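PDB 2UX8: glucose-1-phosphate uridylyltransferase from Sphingomonas elodea, which probably catalyses formation of UDP-glucose and diphosphate from UTP and alpha-D-glucose 1-phosphate, and is seen here with glucose 1-phosphate bound. Local coordinates for residues Ala34-Met39 against Ser72-His77; Leu40-Arg45 against Ile271-Ala276; Leu151-Asp156 against Val255-Thr260; Asp174-Tyr179 against Glu199-Gly204. All blocks are in the same frame, centred on the assembly; numbering follows the deposited sequence.

Contact 1 of 4, residues Ala34-Met39 against Ser72-His77; sequences AMPKEM and SALEDH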
# COMPACT_ATOMS: atom_id res chain seq x y z
N ALA C 34 -10.32 -7.18 3.24
CA ALA C 34 -9.07 -6.45 3.07
C ALA C 34 -8.13 -7.23 2.15
O ALA C 34 -7.00 -6.82 1.90
CB ALA C 34 -8.42 -6.23 4.41
N MET C 35 -8.61 -8.37 1.66
CA MET C 35 -7.86 -9.24 0.77
C MET C 35 -8.59 -9.35 -0.55
O MET C 35 -9.79 -9.60 -0.58
CB MET C 35 -7.75 -10.65 1.34
CG MET C 35 -6.53 -10.93 2.20
SD MET C 35 -4.90 -10.62 1.41
CE MET C 35 -5.11 -11.39 -0.15
N PRO C 36 -7.88 -9.17 -1.67
CA PRO C 36 -8.58 -9.29 -2.95
C PRO C 36 -9.10 -10.73 -3.09
O PRO C 36 -8.40 -11.70 -2.76
CB PRO C 36 -7.49 -8.97 -3.96
CG PRO C 36 -6.57 -8.06 -3.20
CD PRO C 36 -6.51 -8.69 -1.85
N LYS C 37 -10.34 -10.84 -3.54
CA LYS C 37 -10.98 -12.13 -3.76
C LYS C 37 -10.13 -12.97 -4.71
O LYS C 37 -10.00 -14.18 -4.55
CB LYS C 37 -12.36 -11.85 -4.37
CG LYS C 37 -12.98 -13.00 -5.11
CD LYS C 37 -13.48 -14.06 -4.17
CE LYS C 37 -14.26 -15.11 -4.92
NZ LYS C 37 -15.48 -14.56 -5.60
N GLU C 38 -9.55 -12.29 -5.69
CA GLU C 38 -8.73 -12.95 -6.69
C GLU C 38 -7.46 -13.56 -6.11
O GLU C 38 -6.75 -14.30 -6.79
CB GLU C 38 -8.36 -11.95 -7.80
CG GLU C 38 -9.54 -11.31 -8.52
CD GLU C 38 -10.03 -10.02 -7.85
OE1 GLU C 38 -9.29 -9.46 -7.02
OE2 GLU C 38 -11.15 -9.56 -8.16
N MET C 39 -7.17 -13.24 -4.86
CA MET C 39 -5.98 -13.75 -4.21
C MET C 39 -6.26 -14.96 -3.34
O MET C 39 -5.33 -15.55 -2.79
CB MET C 39 -5.33 -12.66 -3.38
CG MET C 39 -4.72 -11.55 -4.17
SD MET C 39 -3.38 -12.13 -5.16
CE MET C 39 -2.17 -12.46 -3.92
N SER C 72 -3.28 -4.05 -4.05
CA SER C 72 -1.84 -3.99 -4.31
C SER C 72 -1.24 -5.40 -4.36
O SER C 72 -0.27 -5.65 -5.08
CB SER C 72 -1.14 -3.21 -3.21
OG SER C 72 -1.98 -2.22 -2.67
N ALA C 73 -1.80 -6.30 -3.56
CA ALA C 73 -1.32 -7.67 -3.51
C ALA C 73 -1.25 -8.30 -4.89
O ALA C 73 -0.31 -9.02 -5.22
CB ALA C 73 -2.22 -8.49 -2.60
N LEU C 74 -2.24 -8.01 -5.72
CA LEU C 74 -2.27 -8.56 -7.06
C LEU C 74 -1.08 -8.07 -7.83
O LEU C 74 -0.53 -8.79 -8.66
CB LEU C 74 -3.54 -8.12 -7.78
CG LEU C 74 -4.51 -9.23 -8.16
CD1 LEU C 74 -5.65 -9.30 -7.17
CD2 LEU C 74 -5.04 -8.96 -9.54
N GLU C 75 -0.68 -6.84 -7.55
CA GLU C 75 0.44 -6.23 -8.25
C GLU C 75 1.78 -6.77 -7.76
O GLU C 75 2.67 -7.09 -8.55
CB GLU C 75 0.38 -4.73 -8.06
CG GLU C 75 0.84 -3.96 -9.26
CD GLU C 75 0.45 -2.51 -9.18
OE1 GLU C 75 -0.58 -2.23 -8.54
OE2 GLU C 75 1.16 -1.66 -9.77
N ASP C 76 1.91 -6.89 -6.44
CA ASP C 76 3.13 -7.38 -5.85
C ASP C 76 3.38 -8.84 -6.16
O ASP C 76 4.52 -9.27 -6.34
CB ASP C 76 3.10 -7.17 -4.35
CG ASP C 76 3.02 -5.71 -3.97
OD1 ASP C 76 3.61 -4.89 -4.70
OD2 ASP C 76 2.38 -5.38 -2.96
N HIS C 77 2.30 -9.60 -6.24
CA HIS C 77 2.40 -11.02 -6.52
C HIS C 77 3.13 -11.31 -7.83
O HIS C 77 3.82 -12.33 -7.93
CB HIS C 77 1.01 -11.64 -6.57
CG HIS C 77 1.03 -13.11 -6.86
ND1 HIS C 77 1.26 -14.05 -5.87
CD2 HIS C 77 0.93 -13.79 -8.02
CE1 HIS C 77 1.29 -15.25 -6.42
NE2 HIS C 77 1.09 -15.12 -7.72

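Contact 2 of 4, residues Leu40-Arg45 against Ile271-Ala276; sequences LPVVDR and IQANLA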
# COMPACT_ATOMS: atom_id res chain seq x y z
N LEU C 40 -7.53 -15.33 -3.19
CA LEU C 40 -7.84 -16.51 -2.38
C LEU C 40 -7.14 -17.68 -3.04
O LEU C 40 -7.12 -17.81 -4.26
CB LEU C 40 -9.35 -16.76 -2.31
CG LEU C 40 -10.16 -15.72 -1.52
CD1 LEU C 40 -11.56 -16.24 -1.27
CD2 LEU C 40 -9.48 -15.43 -0.20
N PRO C 41 -6.53 -18.54 -2.22
CA PRO C 41 -5.81 -19.71 -2.75
C PRO C 41 -6.59 -20.98 -3.00
O PRO C 41 -7.47 -21.34 -2.22
CB PRO C 41 -4.74 -19.94 -1.69
CG PRO C 41 -5.50 -19.61 -0.42
CD PRO C 41 -6.31 -18.38 -0.78
N VAL C 42 -6.27 -21.65 -4.10
CA VAL C 42 -6.91 -22.92 -4.30
C VAL C 42 -6.06 -23.98 -3.62
O VAL C 42 -6.57 -24.95 -3.28
CB VAL C 42 -7.17 -23.30 -5.76
CG1 VAL C 42 -7.50 -24.78 -5.85
CG2 VAL C 42 -8.38 -22.53 -6.27
N VAL C 43 -4.78 -23.88 -3.40
CA VAL C 43 -4.18 -24.95 -2.60
C VAL C 43 -2.98 -24.19 -2.14
O VAL C 43 -2.74 -23.98 -0.96
CB VAL C 43 -3.74 -26.19 -3.42
CG1 VAL C 43 -2.78 -27.01 -2.59
CG2 VAL C 43 -4.93 -27.06 -3.77
N ASP C 44 -2.25 -23.72 -3.12
CA ASP C 44 -1.07 -22.95 -2.84
C ASP C 44 -0.85 -21.85 -3.84
O ASP C 44 0.19 -21.21 -3.83
CB ASP C 44 0.15 -23.85 -2.74
CG ASP C 44 0.28 -24.79 -3.90
OD1 ASP C 44 -0.64 -24.82 -4.72
OD2 ASP C 44 1.29 -25.51 -3.99
N ARG C 45 -1.83 -21.64 -4.71
CA ARG C 45 -1.74 -20.56 -5.68
C ARG C 45 -3.04 -19.78 -5.66
O ARG C 45 -4.12 -20.34 -5.45
CB ARG C 45 -1.52 -21.07 -7.12
CG ARG C 45 -1.07 -22.50 -7.24
CD ARG C 45 -0.68 -22.81 -8.66
NE ARG C 45 0.73 -22.56 -8.90
CZ ARG C 45 1.20 -22.01 -10.01
NH1 ARG C 45 0.37 -21.67 -10.97
NH2 ARG C 45 2.50 -21.82 -10.19
N ILE C 271 -14.45 -24.46 -1.85
CA ILE C 271 -14.01 -25.61 -1.08
C ILE C 271 -13.85 -26.86 -1.94
O ILE C 271 -12.87 -27.60 -1.80
CB ILE C 271 -14.96 -25.85 0.11
CG1 ILE C 271 -14.61 -24.87 1.23
CG2 ILE C 271 -14.86 -27.29 0.60
CD1 ILE C 271 -15.72 -24.60 2.19
N GLN C 272 -14.80 -27.08 -2.84
CA GLN C 272 -14.73 -28.24 -3.71
C GLN C 272 -13.49 -28.17 -4.59
O GLN C 272 -12.82 -29.17 -4.79
CB GLN C 272 -16.00 -28.33 -4.56
CG GLN C 272 -17.18 -28.86 -3.78
CD GLN C 272 -18.49 -28.62 -4.49
OE1 GLN C 272 -18.54 -28.58 -5.71
NE2 GLN C 272 -19.56 -28.46 -3.72
N ALA C 273 -13.18 -26.98 -5.10
CA ALA C 273 -11.99 -26.83 -5.94
C ALA C 273 -10.73 -27.21 -5.16
O ALA C 273 -9.88 -27.95 -5.68
CB ALA C 273 -11.87 -25.41 -6.45
N ASN C 274 -10.62 -26.71 -3.94
CA ASN C 274 -9.47 -26.99 -3.07
C ASN C 274 -9.30 -28.49 -2.87
O ASN C 274 -8.19 -29.01 -2.90
CB ASN C 274 -9.66 -26.33 -1.71
CG ASN C 274 -9.08 -24.93 -1.65
OD1 ASN C 274 -7.90 -24.76 -1.37
ND2 ASN C 274 -9.91 -23.92 -1.93
N LEU C 275 -10.40 -29.17 -2.65
CA LEU C 275 -10.37 -30.60 -2.42
C LEU C 275 -9.92 -31.35 -3.68
O LEU C 275 -9.07 -32.25 -3.62
CB LEU C 275 -11.76 -31.07 -2.01
CG LEU C 275 -11.93 -32.57 -1.88
CD1 LEU C 275 -10.89 -33.12 -0.92
CD2 LEU C 275 -13.34 -32.87 -1.39
N ALA C 276 -10.51 -30.97 -4.81
CA ALA C 276 -10.19 -31.59 -6.08
C ALA C 276 -8.72 -31.50 -6.39
O ALA C 276 -8.08 -32.50 -6.72
CB ALA C 276 -11.00 -30.94 -7.19

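Contact 3 of 4, residues Leu151-Asp156 against Val255-Thr260; sequences LKQMVD and VTFQGT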
# COMPACT_ATOMS: atom_id res chain seq x y z
N LEU C 151 -8.31 -21.91 -21.80
CA LEU C 151 -7.93 -20.96 -22.84
C LEU C 151 -7.17 -21.60 -24.00
O LEU C 151 -7.36 -21.21 -25.15
CB LEU C 151 -7.13 -19.81 -22.23
CG LEU C 151 -7.52 -18.38 -22.62
CD1 LEU C 151 -6.59 -17.85 -23.69
CD2 LEU C 151 -8.98 -18.32 -23.05
N LYS C 152 -6.32 -22.57 -23.69
CA LYS C 152 -5.56 -23.25 -24.73
C LYS C 152 -6.52 -24.03 -25.63
O LYS C 152 -6.41 -23.97 -26.85
CB LYS C 152 -4.51 -24.19 -24.14
CG LYS C 152 -3.69 -24.92 -25.20
CD LYS C 152 -2.97 -23.92 -26.10
CE LYS C 152 -2.55 -24.53 -27.44
NZ LYS C 152 -1.64 -25.69 -27.27
N GLN C 153 -7.46 -24.76 -25.03
CA GLN C 153 -8.43 -25.51 -25.82
C GLN C 153 -9.18 -24.55 -26.72
O GLN C 153 -9.44 -24.84 -27.89
CB GLN C 153 -9.42 -26.24 -24.91
CG GLN C 153 -8.75 -27.22 -23.97
CD GLN C 153 -9.74 -28.05 -23.17
OE1 GLN C 153 -9.37 -28.70 -22.20
NE2 GLN C 153 -11.00 -28.05 -23.59
N MET C 154 -9.51 -23.38 -26.18
CA MET C 154 -10.24 -22.37 -26.92
C MET C 154 -9.45 -21.77 -28.06
O MET C 154 -9.99 -21.55 -29.16
CB MET C 154 -10.71 -21.27 -25.99
CG MET C 154 -12.01 -21.60 -25.29
SD MET C 154 -12.57 -20.29 -24.22
CE MET C 154 -13.29 -19.17 -25.38
N VAL C 155 -8.17 -21.49 -27.81
CA VAL C 155 -7.33 -20.90 -28.84
C VAL C 155 -7.13 -21.93 -29.97
O VAL C 155 -7.03 -21.58 -31.15
CB VAL C 155 -5.96 -20.46 -28.25
CG1 VAL C 155 -5.15 -21.65 -27.85
CG2 VAL C 155 -5.20 -19.64 -29.26
N ASP C 156 -7.10 -23.20 -29.60
CA ASP C 156 -6.96 -24.28 -30.57
C ASP C 156 -8.11 -24.22 -31.57
O ASP C 156 -7.90 -24.39 -32.77
CB ASP C 156 -6.99 -25.64 -29.86
CG ASP C 156 -5.63 -26.02 -29.29
OD1 ASP C 156 -5.56 -26.94 -28.44
OD2 ASP C 156 -4.62 -25.42 -29.71
N VAL C 255 -17.58 -22.94 -26.85
CA VAL C 255 -16.65 -24.04 -26.69
C VAL C 255 -16.91 -24.77 -25.38
O VAL C 255 -17.05 -24.14 -24.34
CB VAL C 255 -15.20 -23.53 -26.69
CG1 VAL C 255 -14.25 -24.70 -26.63
CG2 VAL C 255 -14.94 -22.69 -27.93
N THR C 256 -17.00 -26.09 -25.44
CA THR C 256 -17.22 -26.85 -24.22
C THR C 256 -15.85 -27.33 -23.74
O THR C 256 -15.05 -27.86 -24.51
CB THR C 256 -18.19 -28.03 -24.45
OG1 THR C 256 -17.73 -28.82 -25.55
CG2 THR C 256 -19.58 -27.52 -24.76
N PHE C 257 -15.60 -27.10 -22.47
CA PHE C 257 -14.34 -27.43 -21.84
C PHE C 257 -14.13 -28.90 -21.50
O PHE C 257 -14.99 -29.53 -20.91
CB PHE C 257 -14.19 -26.56 -20.58
CG PHE C 257 -12.93 -26.80 -19.81
CD1 PHE C 257 -11.69 -26.77 -20.45
CD2 PHE C 257 -12.97 -27.02 -18.44
CE1 PHE C 257 -10.51 -26.95 -19.74
CE2 PHE C 257 -11.81 -27.21 -17.71
CZ PHE C 257 -10.56 -27.17 -18.35
N GLN C 258 -12.96 -29.41 -21.87
CA GLN C 258 -12.59 -30.79 -21.60
C GLN C 258 -11.97 -30.80 -20.21
O GLN C 258 -10.74 -30.86 -20.05
CB GLN C 258 -11.56 -31.26 -22.61
CG GLN C 258 -11.89 -30.84 -24.01
CD GLN C 258 -12.76 -31.84 -24.72
OE1 GLN C 258 -12.28 -32.55 -25.60
NE2 GLN C 258 -14.03 -31.91 -24.35
N GLY C 259 -12.83 -30.72 -19.20
CA GLY C 259 -12.37 -30.70 -17.82
C GLY C 259 -13.54 -30.24 -16.99
O GLY C 259 -14.65 -30.14 -17.51
N THR C 260 -13.32 -29.98 -15.71
CA THR C 260 -14.42 -29.51 -14.88
C THR C 260 -14.16 -28.10 -14.36
O THR C 260 -13.03 -27.70 -14.08
CB THR C 260 -14.69 -30.46 -13.71
OG1 THR C 260 -13.47 -30.77 -13.05
CG2 THR C 260 -15.33 -31.74 -14.21

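Contact 4 of 4, residues Asp174-Tyr179 against Glu199-Gly204; sequences DQTHRY and EKPAPG. With G1P (1-O-phosphono-alpha-D-glucopyranose), chain K.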
# COMPACT_ATOMS: atom_id res chain seq x y z
N ASP C 174 -33.12 -24.21 -13.00
CA ASP C 174 -33.27 -23.19 -11.97
C ASP C 174 -32.03 -22.34 -11.81
O ASP C 174 -31.96 -21.47 -10.94
CB ASP C 174 -33.65 -23.82 -10.62
CG ASP C 174 -33.51 -25.34 -10.61
OD1 ASP C 174 -33.78 -25.98 -11.64
OD2 ASP C 174 -33.16 -25.90 -9.55
N GLN C 175 -31.05 -22.56 -12.69
CA GLN C 175 -29.78 -21.85 -12.66
C GLN C 175 -29.62 -20.85 -13.79
O GLN C 175 -28.80 -19.93 -13.71
CB GLN C 175 -28.63 -22.85 -12.76
CG GLN C 175 -27.61 -22.69 -11.67
CD GLN C 175 -28.21 -22.97 -10.32
OE1 GLN C 175 -28.49 -24.12 -9.99
NE2 GLN C 175 -28.44 -21.92 -9.54
N THR C 176 -30.39 -21.04 -14.85
CA THR C 176 -30.32 -20.21 -16.04
C THR C 176 -30.44 -18.69 -15.86
O THR C 176 -29.85 -17.93 -16.63
CB THR C 176 -31.36 -20.68 -17.07
OG1 THR C 176 -30.98 -21.97 -17.55
CG2 THR C 176 -31.43 -19.74 -18.24
N HIS C 177 -31.20 -18.24 -14.87
CA HIS C 177 -31.38 -16.81 -14.67
C HIS C 177 -30.13 -16.11 -14.12
O HIS C 177 -30.14 -14.89 -13.94
CB HIS C 177 -32.55 -16.58 -13.71
CG HIS C 177 -32.26 -17.00 -12.30
ND1 HIS C 177 -31.81 -16.13 -11.34
CD2 HIS C 177 -32.30 -18.23 -11.72
CE1 HIS C 177 -31.57 -16.79 -10.22
NE2 HIS C 177 -31.87 -18.07 -10.42
N ARG C 178 -29.07 -16.87 -13.87
CA ARG C 178 -27.84 -16.30 -13.32
C ARG C 178 -26.74 -16.10 -14.36
O ARG C 178 -25.72 -15.49 -14.07
CB ARG C 178 -27.27 -17.21 -12.23
CG ARG C 178 -28.28 -17.80 -11.28
CD ARG C 178 -27.59 -18.82 -10.38
NE ARG C 178 -26.67 -18.18 -9.45
CZ ARG C 178 -25.64 -18.79 -8.88
NH1 ARG C 178 -25.38 -20.06 -9.15
NH2 ARG C 178 -24.86 -18.12 -8.04
N TYR C 179 -26.94 -16.63 -15.56
CA TYR C 179 -25.91 -16.51 -16.58
C TYR C 179 -26.45 -15.90 -17.85
O TYR C 179 -27.64 -15.63 -17.98
CB TYR C 179 -25.35 -17.89 -16.94
CG TYR C 179 -24.92 -18.78 -15.79
CD1 TYR C 179 -25.86 -19.34 -14.92
CD2 TYR C 179 -23.58 -19.10 -15.60
CE1 TYR C 179 -25.46 -20.22 -13.91
CE2 TYR C 179 -23.18 -19.97 -14.59
CZ TYR C 179 -24.12 -20.53 -13.75
OH TYR C 179 -23.73 -21.41 -12.77
N GLU C 199 -28.57 -11.82 -21.54
CA GLU C 199 -27.94 -11.74 -20.22
C GLU C 199 -28.99 -12.17 -19.20
O GLU C 199 -30.10 -11.73 -19.30
CB GLU C 199 -27.53 -10.29 -19.93
CG GLU C 199 -26.12 -10.07 -19.41
CD GLU C 199 -25.69 -11.08 -18.37
OE1 GLU C 199 -26.45 -11.32 -17.42
OE2 GLU C 199 -24.58 -11.62 -18.49
N LYS C 200 -28.68 -13.00 -18.22
CA LYS C 200 -29.66 -13.43 -17.21
C LYS C 200 -31.17 -13.34 -17.54
O LYS C 200 -31.88 -12.48 -17.02
CB LYS C 200 -29.41 -12.67 -15.91
CG LYS C 200 -28.03 -12.89 -15.33
CD LYS C 200 -27.96 -12.44 -13.88
CE LYS C 200 -26.57 -12.66 -13.32
NZ LYS C 200 -26.47 -12.36 -11.87
N PRO C 201 -31.69 -14.26 -18.37
CA PRO C 201 -33.11 -14.25 -18.73
C PRO C 201 -34.00 -14.53 -17.51
O PRO C 201 -33.53 -15.01 -16.49
CB PRO C 201 -33.21 -15.36 -19.76
CG PRO C 201 -32.18 -16.34 -19.28
CD PRO C 201 -31.01 -15.44 -18.95
N ALA C 202 -35.29 -14.21 -17.63
CA ALA C 202 -36.25 -14.44 -16.55
C ALA C 202 -36.48 -15.94 -16.46
O ALA C 202 -36.33 -16.66 -17.45
CB ALA C 202 -37.55 -13.72 -16.85
N PRO C 203 -36.86 -16.44 -15.28
CA PRO C 203 -37.10 -17.88 -15.11
C PRO C 203 -38.28 -18.51 -15.84
O PRO C 203 -39.16 -19.07 -15.21
CB PRO C 203 -37.23 -18.01 -13.60
CG PRO C 203 -37.90 -16.74 -13.22
CD PRO C 203 -37.15 -15.71 -14.03
N GLY C 204 -38.32 -18.44 -17.16
CA GLY C 204 -39.42 -19.04 -17.87
C GLY C 204 -39.18 -18.67 -19.31
O GLY C 204 -39.84 -19.18 -20.23
C1 G1P K . -20.84 -12.58 -16.45
C2 G1P K . -21.55 -12.48 -17.81
C3 G1P K . -22.56 -13.64 -17.92
C4 G1P K . -21.79 -14.95 -17.83
C5 G1P K . -21.06 -14.99 -16.47
C6 G1P K . -20.26 -16.30 -16.37
O1 G1P K . -21.81 -12.42 -15.40
O2 G1P K . -22.23 -11.23 -17.89
O3 G1P K . -23.23 -13.57 -19.17
O4 G1P K . -22.71 -16.04 -17.93
O5 G1P K . -20.14 -13.87 -16.36
O6 G1P K . -19.57 -16.36 -15.12
P G1P K . -21.08 -12.33 -13.95
O1P G1P K . -20.10 -11.21 -13.93
O2P G1P K . -22.19 -12.11 -12.82
O3P G1P K . -20.30 -13.70 -13.63

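Contact 1 of 4, residues Ala34-Met39 against Ser72-His77
P36, E38 and M39 form a buried, mostly apolar contact with A73, L74 and H77, where the loop after strand 16-21 meets helix 72-77. This is the N-terminal, parallel-stranded part of the nucleotidyltransferase GT-A fold. The loop makes a short 3-10 turn over residues 37-39, with M39 N hydrogen-bonded to P36 O. One branch of L74 does most of the touching. Its CD1 lies 3.7 Å from P36 CB and 3.9 Å from M39 CG. The same L74 CD1 is 3.6 Å from E38 OE1, and the E38 and L74 side chains cross at about a right angle. M39 and L74 instead slide past each other in opposite directions. The M39 chain folds at chi2 (-64°) and again at chi3 (-71°). The second bend places CE 4.2 Å from A73 CB and also 4.2 Å from H77 CB. M39 SD is 5.3 Å from the centroid of the H77 ring, an oblique Met-aromatic approach 32° off the ring normal. An alanine in place of M39 would probably open a gap between L74 CD1, A73 and H77, and leave the imidazole without its sulfur neighbour. I48 of helix 47-57 packs against E38, M39 and L74 together. M35 meets M35 of the second subunit. H77 NE2 is hydrogen-bonded to Q49 OE1 of helix 47-57. Between the two segments the contact therefore rests mainly on van der Waals packing of methyl, methylene and thioether groups, with one carboxylate oxygen against the leucine methyl.

Contact 2 of 4, residues Leu40-Arg45 against Ile271-Ala276
The N274 carboxamide is the flat group of this contact, and it comes up against the backbone carbonyls of P41 and V42 rather than another flat side chain. In this GT-A fold the contact packs a loop on a helix: residues 40-45 belong to the loop before helix 47-57, and residues 271-276 to helix 267-279 near the C terminus. The nitrogen end of the amide, ND2, lies 3.6 Å from P41 O and 3.7 Å from V42 O. N274 ND2 is hydrogen-bonded to F270 O, one turn back in the same helix. The oxygen end, OD1, is modelled too near V42 O, so the setting of the whole carboxamide is doubtful. The loop doubles back on itself through V42 N, which is hydrogen-bonded to R45 O. Its nearest approach to the helix is at V42 and N274. There N274 CA makes a CH...O contact with V42 O at 3.6 Å, though the place of that oxygen is unsure. V42 CG1 is anti to the backbone N (chi1 165°) and rests on the helix backbone, 4.0 Å from A273 O. The same methyl is 4.5 Å from A273 CB. V277, further along the helix, touches both V42 and V43, and L47 and Y50 of helix 47-57 also pack on V42. D44 is tied to R281 by a salt bridge. P41 packs on P41 of the second subunit, and Q272 and L275 on F291 of that subunit. V43 CG2 sits 3.9 Å from N274 O.

Contact 3 of 4, residues Leu151-Asp156 against Val255-Thr260
Q153 and M154 pack helix 150-161 of the GT-A fold against the end of strand 252-256 and the turn after it. This is helix-on-sheet packing, since L165 of strand 164-170 and I217 of strand 215-218 also touch M154. Y216, a residue of the second glucose 1-phosphate site, lies about 6 Å from M154, side chain to side chain. Q153 reaches across beside F257 and Q258. Its chain is extended at chi2 (-174°), which carries CD to 3.6 Å from F257 CD1. The amide and phenyl planes are 31° apart, and the two side chains cross at about a right angle. Which way round the amide sits is doubtful, but its end lies beside the backbone of Q258, a poorly ordered residue at the centre of an inverse gamma turn. An alanine in place of Q153 would probably open a gap next to the F257 ring and leave the Q258 backbone without the amide beside it. Between M154 and V255 the packing is purely apolar. M154 CG lies 4.0 Å from V255 CB and 4.1 Å from each of its methyls, CG1 and CG2.

Contact 4 of 4, residues Asp174-Tyr179 against Glu199-Gly204
T176 and P201 make the buried part of this contact, while K200 and H177 form its solvent side. In the GT-A fold the two loops flank the beta hairpin 181-188/191-198. One leads into it and the other leaves it, so they meet at its base. On the buried side T176 CG2 touches P201 CG at 3.6 Å, and the two side chains cross at about a right angle. The T176 methyl is anti to the backbone N, which sends it to the proline ring. P201 CD is 3.5 Å from Y179 O, and I181 of the hairpin touches both T176 and P201. H177 CA links the two sides through a CH...O contact with P201 O at 3.3 Å, 131° at the hydrogen.

The K200 and H177 side is exposed, and K200 meets backbone oxygens there rather than packed side chains. K200 is extended beyond CG, with CB, CG and CD near H177 O and CE near R178 O. K200 NZ is 6.3 Å from R178 NE, near enough that the two like charges would probably repel weakly. The H177 ring has R178 CG over one face, toward the rim, and D174 O in plane at its edge.

The side facing the substrate is a binding site. The E199 carboxylate receives hydrogen bonds from O2 and O3 of glucose 1-phosphate, both at OE2. V212 O and G180 N also hydrogen-bond to the sugar phosphate. Y179 borders it with ring edge and CB, the latter 3.4 Å from O4 of glucose 1-phosphate.

Overall arrangement
From the N terminus, the loop after strand 16-21 supplies residues 34-39 and then, directly adjoining, 40-45. Contact 1 closes first, when the chain reaches helix 72-77. Contact 2 stays open until helix 267-279, so the two cross, and this one loop meets both helix 72-77 and helix 267-279, beside the second subunit. Contact 3 opens at helix 150-161 and closes at the end of strand 252-256, nested inside contact 2. Contact 4 is nested in turn inside contact 3 and joins the two ends of a hairpin at the sugar-phosphate site. Contacts 1 and 3 lie on opposite sides of the chain's centre, their own centres about 27 Å apart.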